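PDB 4AKR: F-actin-capping protein subunit alpha from Dictyostelium discoideum, which caps the fast-growing barbed ends of actin filaments independently of calcium, blocking subunit exchange there without severing the filaments. Local coordinates for residues A[74-87]-A[92-106]. Numbering follows the deposited sequence.
Sequences ISNNEYLDPKNKQV and HIKQEVTGERSASGE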
loop_
_atom_site.group_PDB
_atom_site.type_symbol
_atom_site.label_atom_id
_atom_site.label_comp_id
_atom_site.label_asym_id
_atom_site.label_seq_id
_atom_site.Cartn_x
_atom_site.Cartn_y
_atom_site.Cartn_z
ATOM N N ILE A 74 -3.519 18.814 -24.687
ATOM C CA ILE A 74 -4.161 19.683 -25.669
ATOM C C ILE A 74 -5.336 18.923 -26.266
ATOM O O ILE A 74 -6.408 19.475 -26.506
ATOM C CB ILE A 74 -3.193 20.052 -26.811
ATOM C CG1 ILE A 74 -1.943 20.729 -26.245
ATOM C CG2 ILE A 74 -3.887 20.975 -27.794
ATOM C CD1 ILE A 74 -0.855 20.974 -27.273
ATOM N N SER A 75 -5.098 17.640 -26.498
ATOM C CA SER A 75 -6.076 16.718 -27.052
ATOM C C SER A 75 -5.945 15.437 -26.236
ATOM O O SER A 75 -5.061 15.333 -25.380
ATOM C CB SER A 75 -5.750 16.439 -28.518
ATOM O OG SER A 75 -6.329 15.227 -28.960
ATOM N N ASN A 76 -6.807 14.464 -26.501
ATOM C CA ASN A 76 -6.773 13.200 -25.776
ATOM C C ASN A 76 -5.433 12.473 -25.943
ATOM O O ASN A 76 -5.068 11.617 -25.129
ATOM C CB ASN A 76 -7.917 12.307 -26.258
ATOM C CG ASN A 76 -8.303 11.250 -25.244
ATOM O OD1 ASN A 76 -7.554 10.299 -24.995
ATOM N ND2 ASN A 76 -9.479 11.414 -24.645
ATOM N N ASN A 77 -4.699 12.815 -26.996
ATOM C CA ASN A 77 -3.411 12.183 -27.250
ATOM C C ASN A 77 -2.315 13.179 -27.600
ATOM O O ASN A 77 -1.289 12.807 -28.173
ATOM C CB ASN A 77 -3.549 11.164 -28.378
ATOM C CG ASN A 77 -4.621 10.146 -28.095
ATOM O OD1 ASN A 77 -5.810 10.475 -28.070
ATOM N ND2 ASN A 77 -4.212 8.900 -27.858
ATOM N N GLU A 78 -2.521 14.441 -27.256
ATOM C CA GLU A 78 -1.520 15.448 -27.559
ATOM C C GLU A 78 -1.134 16.223 -26.317
ATOM O O GLU A 78 -1.987 16.736 -25.593
ATOM C CB GLU A 78 -2.027 16.394 -28.644
ATOM C CG GLU A 78 -2.236 15.719 -29.988
ATOM C CD GLU A 78 -2.816 16.670 -31.016
ATOM O OE1 GLU A 78 -3.843 17.316 -30.712
ATOM O OE2 GLU A 78 -2.250 16.776 -32.123
ATOM N N TYR A 79 0.168 16.310 -26.086
ATOM C CA TYR A 79 0.694 16.987 -24.916
ATOM C C TYR A 79 1.729 18.034 -25.295
ATOM O O TYR A 79 2.622 17.786 -26.108
ATOM C CB TYR A 79 1.263 15.935 -23.961
ATOM C CG TYR A 79 0.169 15.009 -23.471
ATOM C CD1 TYR A 79 -0.244 13.911 -24.237
ATOM C CD2 TYR A 79 -0.561 15.318 -22.322
ATOM C CE1 TYR A 79 -1.371 13.155 -23.878
ATOM C CE2 TYR A 79 -1.682 14.571 -21.951
ATOM C CZ TYR A 79 -2.085 13.499 -22.735
ATOM O OH TYR A 79 -3.230 12.819 -22.393
ATOM N N LEU A 80 1.571 19.213 -24.704
ATOM C CA LEU A 80 2.440 20.350 -24.943
ATOM C C LEU A 80 3.701 20.289 -24.094
ATOM O O LEU A 80 3.665 19.926 -22.916
ATOM C CB LEU A 80 1.682 21.647 -24.641
ATOM C CG LEU A 80 2.408 22.970 -24.913
ATOM C CD1 LEU A 80 2.629 23.142 -26.413
ATOM C CD2 LEU A 80 1.580 24.130 -24.383
ATOM N N ASP A 81 4.819 20.640 -24.713
ATOM C CA ASP A 81 6.112 20.667 -24.048
ATOM C C ASP A 81 6.696 22.036 -24.377
ATOM O O ASP A 81 7.469 22.184 -25.319
ATOM C CB ASP A 81 6.997 19.537 -24.586
ATOM C CG ASP A 81 8.412 19.603 -24.061
ATOM O OD1 ASP A 81 8.623 20.185 -22.975
ATOM O OD2 ASP A 81 9.318 19.061 -24.726
ATOM N N PRO A 82 6.311 23.063 -23.601
ATOM C CA PRO A 82 6.748 24.452 -23.761
ATOM C C PRO A 82 8.251 24.653 -23.823
ATOM O O PRO A 82 8.749 25.451 -24.621
ATOM C CB PRO A 82 6.123 25.155 -22.553
ATOM C CG PRO A 82 4.901 24.348 -22.284
ATOM C CD PRO A 82 5.413 22.939 -22.439
ATOM N N LYS A 83 8.973 23.929 -22.977
ATOM C CA LYS A 83 10.415 24.051 -22.926
ATOM C C LYS A 83 11.055 23.868 -24.296
ATOM O O LYS A 83 11.946 24.618 -24.669
ATOM C CB LYS A 83 10.997 23.036 -21.941
ATOM C CG LYS A 83 12.502 23.157 -21.758
ATOM C CD LYS A 83 13.028 22.142 -20.765
ATOM C CE LYS A 83 12.483 22.407 -19.378
ATOM N NZ LYS A 83 12.908 21.336 -18.419
ATOM N N ASN A 84 10.593 22.873 -25.046
ATOM C CA ASN A 84 11.143 22.588 -26.361
ATOM C C ASN A 84 10.199 23.009 -27.483
ATOM O O ASN A 84 10.329 22.546 -28.621
ATOM C CB ASN A 84 11.463 21.099 -26.471
ATOM C CG ASN A 84 12.375 20.619 -25.361
ATOM O OD1 ASN A 84 11.983 19.796 -24.531
ATOM N ND2 ASN A 84 13.594 21.134 -25.333
ATOM N N LYS A 85 9.262 23.896 -27.161
ATOM C CA LYS A 85 8.301 24.396 -28.134
ATOM C C LYS A 85 7.787 23.302 -29.053
ATOM O O LYS A 85 7.914 23.398 -30.277
ATOM C CB LYS A 85 8.931 25.502 -28.979
ATOM C CG LYS A 85 9.297 26.758 -28.199
ATOM C CD LYS A 85 9.624 27.901 -29.141
ATOM C CE LYS A 85 11.007 27.776 -29.734
ATOM N NZ LYS A 85 12.022 28.224 -28.739
ATOM N N GLN A 86 7.207 22.257 -28.473
ATOM C CA GLN A 86 6.693 21.165 -29.280
ATOM C C GLN A 86 5.418 20.541 -28.734
ATOM O O GLN A 86 5.030 20.756 -27.587
ATOM C CB GLN A 86 7.765 20.078 -29.450
ATOM C CG GLN A 86 8.213 19.398 -28.167
ATOM C CD GLN A 86 9.302 18.358 -28.410
ATOM O OE1 GLN A 86 9.819 17.747 -27.475
ATOM N NE2 GLN A 86 9.652 18.155 -29.671
ATOM N N VAL A 87 4.767 19.768 -29.592
ATOM C CA VAL A 87 3.538 19.075 -29.254
ATOM C C VAL A 87 3.845 17.604 -29.427
ATOM O O VAL A 87 4.277 17.163 -30.503
ATOM C CB VAL A 87 2.387 19.463 -30.192
ATOM C CG1 VAL A 87 1.208 18.534 -29.970
ATOM C CG2 VAL A 87 1.977 20.899 -29.928
ATOM N N HIS A 92 -1.598 6.222 -25.345
ATOM C CA HIS A 92 -1.822 5.817 -23.959
ATOM C C HIS A 92 -1.877 4.324 -23.680
ATOM O O HIS A 92 -1.561 3.884 -22.579
ATOM C CB HIS A 92 -3.101 6.462 -23.418
ATOM C CG HIS A 92 -2.945 7.907 -23.074
ATOM N ND1 HIS A 92 -3.465 8.918 -23.850
ATOM C CD2 HIS A 92 -2.316 8.511 -22.039
ATOM C CE1 HIS A 92 -3.168 10.085 -23.306
ATOM N NE2 HIS A 92 -2.470 9.865 -22.206
ATOM N N ILE A 93 -2.288 3.538 -24.661
ATOM C CA ILE A 93 -2.377 2.107 -24.440
ATOM C C ILE A 93 -1.029 1.413 -24.554
ATOM O O ILE A 93 -0.726 0.506 -23.780
ATOM C CB ILE A 93 -3.381 1.468 -25.416
ATOM C CG1 ILE A 93 -4.784 2.000 -25.104
ATOM C CG2 ILE A 93 -3.338 -0.043 -25.292
ATOM C CD1 ILE A 93 -5.865 1.484 -26.006
ATOM N N LYS A 94 -0.216 1.843 -25.509
ATOM C CA LYS A 94 1.096 1.245 -25.709
ATOM C C LYS A 94 2.107 1.979 -24.848
ATOM O O LYS A 94 3.233 1.520 -24.677
ATOM C CB LYS A 94 1.522 1.368 -27.168
ATOM C CG LYS A 94 0.401 1.209 -28.173
ATOM C CD LYS A 94 0.890 1.596 -29.560
ATOM C CE LYS A 94 1.492 0.418 -30.283
ATOM N NZ LYS A 94 0.408 -0.518 -30.699
ATOM N N GLN A 95 1.695 3.132 -24.327
ATOM C CA GLN A 95 2.546 3.970 -23.486
ATOM C C GLN A 95 3.792 4.440 -24.232
ATOM O O GLN A 95 4.903 4.397 -23.707
ATOM C CB GLN A 95 2.922 3.211 -22.212
ATOM C CG GLN A 95 1.761 3.126 -21.225
ATOM C CD GLN A 95 1.906 2.006 -20.209
ATOM O OE1 GLN A 95 1.642 0.834 -20.509
ATOM N NE2 GLN A 95 2.329 2.360 -18.998
ATOM N N GLU A 96 3.600 4.903 -25.463
ATOM C CA GLU A 96 4.718 5.373 -26.265
ATOM C C GLU A 96 4.363 6.578 -27.131
ATOM O O GLU A 96 3.219 6.742 -27.562
ATOM C CB GLU A 96 5.244 4.233 -27.144
ATOM C CG GLU A 96 4.287 3.788 -28.238
ATOM C CD GLU A 96 4.711 2.481 -28.897
ATOM O OE1 GLU A 96 5.625 1.809 -28.367
ATOM O OE2 GLU A 96 4.122 2.120 -29.939
ATOM N N VAL A 97 5.358 7.425 -27.364
ATOM C CA VAL A 97 5.200 8.626 -28.181
ATOM C C VAL A 97 5.109 8.226 -29.644
ATOM O O VAL A 97 5.930 7.458 -30.132
ATOM C CB VAL A 97 6.403 9.577 -27.996
ATOM C CG1 VAL A 97 6.349 10.700 -29.022
ATOM C CG2 VAL A 97 6.397 10.147 -26.583
ATOM N N THR A 98 4.113 8.757 -30.342
ATOM C CA THR A 98 3.915 8.433 -31.751
ATOM C C THR A 98 4.081 9.636 -32.666
ATOM O O THR A 98 3.993 9.506 -33.892
ATOM C CB THR A 98 2.511 7.873 -31.992
ATOM O OG1 THR A 98 1.540 8.903 -31.752
ATOM C CG2 THR A 98 2.251 6.689 -31.068
ATOM N N GLY A 99 4.300 10.804 -32.074
ATOM C CA GLY A 99 4.465 12.008 -32.864
ATOM C C GLY A 99 5.227 13.106 -32.147
ATOM O O GLY A 99 5.239 13.178 -30.917
ATOM N N GLU A 100 5.878 13.957 -32.931
ATOM C CA GLU A 100 6.646 15.071 -32.400
ATOM C C GLU A 100 6.634 16.191 -33.436
ATOM O O GLU A 100 7.067 15.999 -34.572
ATOM C CB GLU A 100 8.089 14.637 -32.103
ATOM C CG GLU A 100 8.280 13.853 -30.803
ATOM C CD GLU A 100 9.685 13.258 -30.672
ATOM O OE1 GLU A 100 10.677 13.952 -30.978
ATOM O OE2 GLU A 100 9.802 12.090 -30.252
ATOM N N ARG A 101 6.117 17.352 -33.053
ATOM C CA ARG A 101 6.073 18.493 -33.956
ATOM C C ARG A 101 6.280 19.792 -33.194
ATOM O O ARG A 101 6.194 19.828 -31.969
ATOM C CB ARG A 101 4.735 18.548 -34.700
ATOM C CG ARG A 101 3.532 18.928 -33.849
ATOM C CD ARG A 101 2.338 19.181 -34.757
ATOM N NE ARG A 101 1.083 19.424 -34.053
ATOM C CZ ARG A 101 0.731 20.578 -33.495
ATOM N NH1 ARG A 101 1.544 21.623 -33.541
ATOM N NH2 ARG A 101 -0.458 20.695 -32.914
ATOM N N SER A 102 6.561 20.854 -33.935
ATOM C CA SER A 102 6.769 22.165 -33.355
ATOM C C SER A 102 5.423 22.761 -32.978
ATOM O O SER A 102 4.423 22.545 -33.672
ATOM C CB SER A 102 7.438 23.086 -34.369
ATOM O OG SER A 102 8.648 22.540 -34.834
ATOM N N ALA A 103 5.390 23.508 -31.883
ATOM C CA ALA A 103 4.147 24.150 -31.473
ATOM C C ALA A 103 3.854 25.234 -32.515
ATOM O O ALA A 103 4.770 25.794 -33.112
ATOM C CB ALA A 103 4.299 24.769 -30.089
ATOM N N SER A 104 2.583 25.530 -32.738
ATOM C CA SER A 104 2.232 26.535 -33.716
ATOM C C SER A 104 1.162 27.487 -33.203
ATOM O O SER A 104 0.315 27.952 -33.968
ATOM C CB SER A 104 1.771 25.851 -35.006
ATOM O OG SER A 104 0.767 24.881 -34.757
ATOM N N GLY A 105 1.206 27.779 -31.905
ATOM C CA GLY A 105 0.236 28.682 -31.314
ATOM C C GLY A 105 -0.284 28.246 -29.953
ATOM O O GLY A 105 -0.924 29.037 -29.254
ATOM N N GLU A 106 -0.011 26.997 -29.574
ATOM C CA GLU A 106 -0.459 26.455 -28.286
ATOM C C GLU A 106 0.130 27.205 -27.099
ATOM O O GLU A 106 -0.470 27.270 -26.029
ATOM C CB GLU A 106 -0.078 24.982 -28.152
ATOM C CG GLU A 106 -0.734 24.052 -29.158
ATOM C CD GLU A 106 -0.221 24.249 -30.568
ATOM O OE1 GLU A 106 1.007 24.312 -30.754
ATOM O OE2 GLU A 106 -1.048 24.327 -31.494
HETATM O O HOH W 1 -2.770 19.153 -33.504
#
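Val87 and Arg101 face each other as an antiparallel hydrogen-bonded pair, Val87 N reaching Arg101 O at 2.8 Å and Arg101 N returning to Val87 O at 3.2 Å. Gln86 and Ser102 form the next, non-hydrogen-bonded pair. Beyond it Ala103 N donates to Lys85 O at 3.0 Å, coming from above the carbonyl plane. The side chains of Val87 and Arg101 run side by side on one face of the sheet. Arg101 has its CG between its own backbone N and carbonyl carbon (chi1 71°), and from there the chain extends straight to NE. This lays the guanidinium over the valine, with Val87 CG2 against one face, 3.7 Å from Arg101 NH1. Arg101 NH2 and Glu78 OE2 do not meet directly; one water bridges them, accepting from the arginine and donating to the glutamate. These segments hold parts of an antiparallel four-stranded meander, in which strand 86-91 lies between 78-81 and 96-102 and the latter forms an edge within the chain. After strand 96-102 the chain curls back over that face. The Glu106 chain bends at chi2 (70°), which brings OE1 to Val87 CG2. Glu106 CG touches Ile74 CD1 at 3.6 Å, and Glu106 CB packs on Leu80 CD1. Glu106 OE1 accepts from Ser104 N at 2.8 Å. Arg101 NH1 and Glu106 OE1 form a long salt bridge of 3.9 Å. At the other end of the contact, the His92 and Tyr79 rings approach rim to rim, planes 79° apart, neither covering the other. Asn76 O lies at the histidine edge, in its plane. Tyr79 OH is hydrogen-bonded to Glu73. A phenylalanine in place of Tyr79 would probably leave the Glu73 carboxylate without this partner. Helix 44-55 covers this end, with Thr53 against Tyr79 and Arg49 against His92.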